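Local coordinates for ferrous iron transport protein B (Escherichia coli, PDB 3I92) that takes up ferrous iron across the inner membrane in a GTP-driven system, its cytosolic G-protein domain binding guanine nucleotide and probably coupling that binding to channel opening, at the phosphomethylphosphonic acid guanylate ester site. Numbering follows the deposited sequence.

The phosphomethylphosphonic acid guanylate ester site. Residues 11-18, 120-121, 123-124, 149-151. With GCP (phosphomethylphosphonic acid guanylate ester), chain B; MG (magnesium ion), chain C.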
# COMPACT_ATOMS: atom_id res chain seq x y z
N ASN A 11 -8.32 1.34 2.89
CA ASN A 11 -8.80 1.93 4.13
C ASN A 11 -10.12 1.31 4.57
O ASN A 11 -10.81 0.67 3.76
CB ASN A 11 -8.98 3.44 3.97
CG ASN A 11 -7.68 4.18 3.94
OD1 ASN A 11 -6.60 3.58 3.89
ND2 ASN A 11 -7.76 5.50 3.97
N PRO A 12 -10.48 1.48 5.85
CA PRO A 12 -11.80 1.08 6.30
C PRO A 12 -12.90 1.72 5.45
O PRO A 12 -12.81 2.91 5.12
CB PRO A 12 -11.86 1.63 7.72
CG PRO A 12 -10.46 1.74 8.16
CD PRO A 12 -9.67 2.04 6.94
N ASN A 13 -13.91 0.94 5.09
CA ASN A 13 -15.10 1.44 4.41
C ASN A 13 -14.81 2.08 3.06
O ASN A 13 -15.29 3.17 2.75
CB ASN A 13 -15.84 2.44 5.31
CG ASN A 13 -17.24 2.70 4.85
OD1 ASN A 13 -18.11 1.84 4.96
ND2 ASN A 13 -17.48 3.89 4.31
N SER A 14 -14.02 1.38 2.26
CA SER A 14 -13.67 1.82 0.92
C SER A 14 -14.26 0.88 -0.13
O SER A 14 -13.79 0.83 -1.26
CB SER A 14 -12.15 1.87 0.78
OG SER A 14 -11.58 0.62 1.11
N GLY A 15 -15.29 0.13 0.25
CA GLY A 15 -15.96 -0.80 -0.66
C GLY A 15 -15.16 -2.06 -0.95
O GLY A 15 -15.26 -2.64 -2.02
N LYS A 16 -14.37 -2.48 0.04
CA LYS A 16 -13.42 -3.58 -0.13
C LYS A 16 -14.11 -4.94 -0.21
O LYS A 16 -13.84 -5.72 -1.12
CB LYS A 16 -12.41 -3.54 1.02
CG LYS A 16 -11.32 -4.60 1.00
CD LYS A 16 -10.08 -4.16 1.82
CE LYS A 16 -10.43 -3.53 3.18
NZ LYS A 16 -11.42 -4.33 3.99
N THR A 17 -15.02 -5.22 0.72
CA THR A 17 -15.72 -6.51 0.77
C THR A 17 -16.71 -6.66 -0.38
O THR A 17 -16.90 -7.76 -0.89
CB THR A 17 -16.46 -6.71 2.09
OG1 THR A 17 -15.55 -6.56 3.18
CG2 THR A 17 -17.09 -8.09 2.16
N THR A 18 -17.36 -5.56 -0.76
CA THR A 18 -18.29 -5.58 -1.89
C THR A 18 -17.56 -6.01 -3.15
O THR A 18 -18.10 -6.78 -3.95
CB THR A 18 -18.93 -4.19 -2.11
OG1 THR A 18 -19.70 -3.83 -0.96
CG2 THR A 18 -19.83 -4.18 -3.33
N ASN A 120 -12.45 3.48 -6.23
CA ASN A 120 -13.81 3.07 -5.91
C ASN A 120 -14.68 4.21 -5.38
O ASN A 120 -14.19 5.18 -4.78
CB ASN A 120 -13.78 1.96 -4.86
CG ASN A 120 -15.06 1.17 -4.81
OD1 ASN A 120 -15.63 0.80 -5.84
ND2 ASN A 120 -15.54 0.91 -3.60
N MET A 121 -15.99 4.07 -5.61
CA MET A 121 -17.00 5.00 -5.08
C MET A 121 -16.94 6.36 -5.76
O MET A 121 -17.12 7.40 -5.12
CB MET A 121 -16.87 5.13 -3.55
CG MET A 121 -16.51 3.83 -2.84
SD MET A 121 -16.51 3.97 -1.05
CE MET A 121 -18.24 3.65 -0.71
N ASP A 123 -19.13 7.33 -7.80
CA ASP A 123 -20.52 7.80 -7.74
C ASP A 123 -20.78 8.69 -6.51
O ASP A 123 -21.63 9.57 -6.55
CB ASP A 123 -21.48 6.62 -7.75
CG ASP A 123 -21.45 5.83 -6.47
OD1 ASP A 123 -20.38 5.76 -5.83
OD2 ASP A 123 -22.51 5.28 -6.10
N ILE A 124 -20.06 8.44 -5.42
CA ILE A 124 -20.07 9.34 -4.25
C ILE A 124 -19.23 10.58 -4.54
O ILE A 124 -19.62 11.69 -4.20
CB ILE A 124 -19.53 8.66 -2.98
CG1 ILE A 124 -20.41 7.47 -2.59
CG2 ILE A 124 -19.45 9.67 -1.83
CD1 ILE A 124 -19.98 6.79 -1.30
N VAL A 149 -17.18 1.27 -9.55
CA VAL A 149 -18.30 1.36 -8.60
C VAL A 149 -18.59 -0.09 -8.16
O VAL A 149 -19.33 -0.82 -8.83
CB VAL A 149 -19.56 2.03 -9.23
CG1 VAL A 149 -20.73 2.02 -8.26
CG2 VAL A 149 -19.24 3.47 -9.65
N SER A 150 -17.99 -0.51 -7.04
CA SER A 150 -18.05 -1.91 -6.56
C SER A 150 -19.48 -2.43 -6.35
O SER A 150 -19.77 -3.60 -6.64
CB SER A 150 -17.27 -2.06 -5.26
OG SER A 150 -15.91 -1.69 -5.43
N THR A 151 -20.35 -1.56 -5.85
CA THR A 151 -21.76 -1.89 -5.65
C THR A 151 -22.51 -2.15 -6.97
O THR A 151 -23.50 -2.90 -6.99
CB THR A 151 -22.50 -0.78 -4.86
OG1 THR A 151 -22.13 0.51 -5.37
CG2 THR A 151 -22.15 -0.85 -3.38
PG GCP B . -14.52 -2.83 6.51
O1G GCP B . -14.92 -2.28 7.85
O2G GCP B . -14.89 -4.30 6.38
O3G GCP B . -13.10 -2.49 6.09
C3B GCP B . -15.62 -2.01 5.32
PB GCP B . -15.23 -2.49 3.61
O1B GCP B . -13.90 -1.88 3.26
O2B GCP B . -15.29 -3.99 3.50
O3A GCP B . -16.33 -1.85 2.62
PA GCP B . -17.72 -2.62 2.32
O1A GCP B . -17.93 -2.71 0.83
O2A GCP B . -17.79 -3.90 3.12
O5' GCP B . -18.85 -1.67 2.95
C5' GCP B . -18.83 -0.25 2.84
C4' GCP B . -20.06 0.25 2.09
O4' GCP B . -19.56 0.91 0.94
C3' GCP B . -21.03 -0.85 1.61
O3' GCP B . -22.35 -0.69 2.14
C2' GCP B . -21.09 -0.74 0.10
O2' GCP B . -22.45 -0.71 -0.35
C1' GCP B . -20.46 0.62 -0.13
N9 GCP B . -19.91 0.84 -1.49
C8 GCP B . -18.95 0.25 -2.23
N7 GCP B . -18.85 0.86 -3.46
C5 GCP B . -19.76 1.87 -3.49
C6 GCP B . -20.25 2.94 -4.41
O6 GCP B . -19.76 3.07 -5.55
N1 GCP B . -21.24 3.76 -3.99
C2 GCP B . -21.81 3.65 -2.77
N2 GCP B . -22.80 4.48 -2.37
N3 GCP B . -21.42 2.71 -1.89
C4 GCP B . -20.44 1.82 -2.19
MG MG C . -14.66 -5.65 4.87
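FeoB grips the guanine of GCP through its G4 motif, Asn120 to Asp123, and the phosphates through its P-loop. Asp123 meets the purine edge with its carboxylate, both oxygens turning syn lone pairs toward GCP N1, OD2 at 2.9 Å along the straighter path and OD1 along a more bent one. An alanine here removes both acceptors for N1 and would probably weaken the hold on guanine. Two methyls clamp the purine: Met121, its chain bent at chi3 (87°), lays CE over one face, and Thr151 sets CG2 over the imidazole ring from the other, 3.3 Å from the centroid. Residues 10-17 form the P-loop, GCP being a GTP analogue with a methylene between its beta- and gamma-phosphates. Lys16, bent at chi3 and chi4, curls its terminal amine toward the gamma-phosphate in a salt bridge, NZ to GCP O3G 3.3 Å. Thr17 donates its backbone N to GCP O2B of the beta-phosphate, while its OG1 binds magnesium at 2.1 Å; GCP O2G and GCP O2B also coordinate the ion, tying both phosphates to the start of helix 16-24. The next residue, Thr18, hydrogen-bonds alpha-phosphate GCP O1A through OG1 at 2.7 Å. In the second shell, Ile124 N caps Asp123 OD1 from above the carboxylate plane, helping to fix its rotation. Asn120 links two loops: ND2 donates to Ser14 O at 2.9 Å, and OD1 accepts Ser150 N in its carbonyl plane and Ser150 OG from above it. Ser14 OG in turn holds Asn11 O, bracing the P-loop. By binding GTP, for which GCP stands in, the site switches the cytosolic domain from its inactive, GDP-bound state and probably couples binding to channel opening.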